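Long-range contact in AB hydrolase-1 domain-containing protein (Thermoplasma acidophilum DSM 1728, PDB 3BDI), which is of unknown function but, as a member of the alpha/beta hydrolase superfamily and ABHD14 family, probably acts as a hydrolase in the cytoplasm: residues 127-133 and 148-154. Residues are numbered along the deposited sequence; the frame is centred on the assembly and turned at random.
Sequences GIIAVAP and QKTLLVW
Strand 127-131 runs parallel to strand 150-154, their axes 4.7 Å apart and their N-to-C directions 7° apart. G127, nearly fully extended (phi/psi 173/161), lies 5.1 Å CA to CA from Q148. The ladder starts at I128, which pairs with T150: I128 N donates to K149 O (3.0 Å) and I128 O accepts from L151 N (2.9 Å). The mt side chain of I128 packs on helix 109-120 and brings I128 CD1 to 3.7 Å from T150 OG1; T150 OG1 donates to Q148 O (3.1 Å). I129, also mt, pairs with L151 and points to the opposite face, where I129 CG2 meets L151 CD2 at 4.0 Å; the I129 backbone hydrogen-bonds to I104 and G106 of strand 102-107. The two strands and helix 140-143 between them form a beta-alpha-beta crossover unit of the central, mostly parallel sheet of the alpha/beta hydrolase fold. A130 repeats the pattern of I128, with A130 N to L151 O 2.8 Å, V153 N to A130 O 3.0 Å, and A130 CB 4.1 Å from L152 CD2. V131 and V153, both t, share the face of I129 and L151 (V131 CG1 to V153 CB 4.2 Å). At A132 the chain leaves the strand with positive phi (44/60); A132 N still reaches V153 O (2.9 Å), and A132 CA lies 3.6 Å from the centroid of the six-membered ring of W154, 7° off the ring normal, a CH-pi contact. A132 also touches D158 and H186, members with S108 of a putative catalytic triad. P133 CD approaches W154 CH2 at 3.6 Å, while W154 NE1 hydrogen-bonds to V161 O.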
loop_
_atom_site.group_PDB
_atom_site.type_symbol
_atom_site.label_atom_id
_atom_site.label_comp_id
_atom_site.label_asym_id
_atom_site.label_seq_id
_atom_site.Cartn_x
_atom_site.Cartn_y
_atom_site.Cartn_z
ATOM N N GLY A 127 -8.235 -6.225 2.289
ATOM C CA GLY A 127 -7.715 -6.606 0.976
ATOM C C GLY A 127 -6.328 -6.017 0.836
ATOM O O GLY A 127 -5.987 -5.060 1.567
ATOM N N ILE A 128 -5.556 -6.565 -0.094
ATOM C CA ILE A 128 -4.157 -6.118 -0.341
ATOM C C ILE A 128 -3.999 -5.752 -1.809
ATOM O O ILE A 128 -4.455 -6.508 -2.686
ATOM C CB ILE A 128 -3.156 -7.285 -0.065
ATOM C CG1 ILE A 128 -3.183 -7.689 1.413
ATOM C CG2 ILE A 128 -1.696 -6.921 -0.472
ATOM C CD1 ILE A 128 -2.419 -8.957 1.697
ATOM N N ILE A 129 -3.320 -4.633 -2.081
ATOM C CA ILE A 129 -2.752 -4.376 -3.390
ATOM C C ILE A 129 -1.252 -4.229 -3.174
ATOM O O ILE A 129 -0.833 -3.435 -2.344
ATOM C CB ILE A 129 -3.271 -3.066 -4.039
ATOM C CG1 ILE A 129 -4.803 -3.128 -4.241
ATOM C CG2 ILE A 129 -2.610 -2.838 -5.386
ATOM C CD1 ILE A 129 -5.453 -1.846 -4.735
ATOM N N ALA A 130 -0.463 -4.997 -3.882
ATOM C CA ALA A 130 0.988 -4.939 -3.749
ATOM C C ALA A 130 1.601 -4.819 -5.111
ATOM O O ALA A 130 1.375 -5.662 -5.998
ATOM C CB ALA A 130 1.509 -6.174 -3.020
ATOM N N VAL A 131 2.326 -3.739 -5.315
ATOM C CA VAL A 131 2.958 -3.410 -6.576
ATOM C C VAL A 131 4.421 -3.823 -6.473
ATOM O O VAL A 131 5.221 -3.142 -5.829
ATOM C CB VAL A 131 2.852 -1.913 -6.914
ATOM C CG1 VAL A 131 3.253 -1.635 -8.380
ATOM C CG2 VAL A 131 1.416 -1.398 -6.651
ATOM N N ALA A 132 4.764 -4.969 -7.079
ATOM C CA ALA A 132 6.124 -5.507 -7.043
ATOM C C ALA A 132 6.731 -5.428 -5.647
ATOM O O ALA A 132 7.779 -4.813 -5.424
ATOM C CB ALA A 132 7.017 -4.897 -8.108
ATOM N N PRO A 133 6.090 -6.095 -4.677
ATOM C CA PRO A 133 6.562 -6.019 -3.294
ATOM C C PRO A 133 7.972 -6.485 -3.074
ATOM O O PRO A 133 8.338 -7.572 -3.531
ATOM C CB PRO A 133 5.596 -6.933 -2.544
ATOM C CG PRO A 133 4.969 -7.842 -3.614
ATOM C CD PRO A 133 4.885 -6.941 -4.811
ATOM N N GLN A 148 -6.984 -12.770 2.529
ATOM C CA GLN A 148 -7.520 -11.605 1.847
ATOM C C GLN A 148 -7.409 -11.687 0.340
ATOM O O GLN A 148 -6.420 -12.261 -0.174
ATOM C CB GLN A 148 -6.752 -10.353 2.298
ATOM C CG GLN A 148 -7.181 -9.814 3.669
ATOM C CD GLN A 148 -6.613 -10.544 4.856
ATOM O OE1 GLN A 148 -5.843 -11.496 4.736
ATOM N NE2 GLN A 148 -6.982 -10.085 6.040
ATOM N N LYS A 149 -8.403 -11.123 -0.332
ATOM C CA LYS A 149 -8.302 -10.847 -1.762
ATOM C C LYS A 149 -7.047 -9.992 -1.927
ATOM O O LYS A 149 -6.912 -8.975 -1.243
ATOM C CB LYS A 149 -9.537 -10.102 -2.312
ATOM C CG LYS A 149 -10.777 -11.013 -2.495
ATOM C CD LYS A 149 -11.993 -10.331 -3.148
ATOM C CE LYS A 149 -13.165 -11.297 -3.212
ATOM N NZ LYS A 149 -14.427 -10.732 -3.797
ATOM N N THR A 150 -6.206 -10.361 -2.893
ATOM C CA THR A 150 -4.931 -9.710 -3.134
ATOM C C THR A 150 -4.729 -9.449 -4.621
ATOM O O THR A 150 -4.945 -10.333 -5.426
ATOM C CB THR A 150 -3.792 -10.624 -2.612
ATOM O OG1 THR A 150 -3.914 -10.794 -1.186
ATOM C CG2 THR A 150 -2.409 -10.083 -2.906
ATOM N N LEU A 151 -4.347 -8.226 -4.975
ATOM C CA LEU A 151 -3.938 -7.868 -6.302
ATOM C C LEU A 151 -2.435 -7.629 -6.289
ATOM O O LEU A 151 -1.940 -6.803 -5.515
ATOM C CB LEU A 151 -4.643 -6.583 -6.745
ATOM C CG LEU A 151 -4.266 -5.975 -8.098
ATOM C CD1 LEU A 151 -4.711 -6.905 -9.204
ATOM C CD2 LEU A 151 -4.854 -4.570 -8.263
ATOM N N LEU A 152 -1.733 -8.371 -7.132
ATOM C CA LEU A 152 -0.306 -8.207 -7.394
ATOM C C LEU A 152 -0.150 -7.539 -8.735
ATOM O O LEU A 152 -0.679 -7.993 -9.751
ATOM C CB LEU A 152 0.364 -9.585 -7.428
ATOM C CG LEU A 152 0.290 -10.382 -6.132
ATOM C CD1 LEU A 152 0.789 -11.804 -6.308
ATOM C CD2 LEU A 152 1.035 -9.758 -4.982
ATOM N N VAL A 153 0.541 -6.394 -8.761
ATOM C CA VAL A 153 0.761 -5.600 -9.970
ATOM C C VAL A 153 2.239 -5.553 -10.230
ATOM O O VAL A 153 3.005 -5.231 -9.344
ATOM C CB VAL A 153 0.185 -4.174 -9.846
ATOM C CG1 VAL A 153 0.405 -3.422 -11.148
ATOM C CG2 VAL A 153 -1.319 -4.204 -9.500
ATOM N N TRP A 154 2.647 -5.847 -11.461
ATOM C CA TRP A 154 4.039 -5.754 -11.856
ATOM C C TRP A 154 4.106 -5.098 -13.220
ATOM O O TRP A 154 3.265 -5.348 -14.074
ATOM C CB TRP A 154 4.692 -7.148 -12.002
ATOM C CG TRP A 154 5.775 -7.502 -11.036
ATOM C CD1 TRP A 154 7.143 -7.383 -11.215
ATOM C CD2 TRP A 154 5.598 -8.115 -9.770
ATOM N NE1 TRP A 154 7.799 -7.868 -10.140
ATOM C CE2 TRP A 154 6.885 -8.345 -9.234
ATOM C CE3 TRP A 154 4.480 -8.498 -9.035
ATOM C CZ2 TRP A 154 7.062 -8.978 -7.986
ATOM C CZ3 TRP A 154 4.652 -9.115 -7.829
ATOM C CH2 TRP A 154 5.930 -9.339 -7.314
#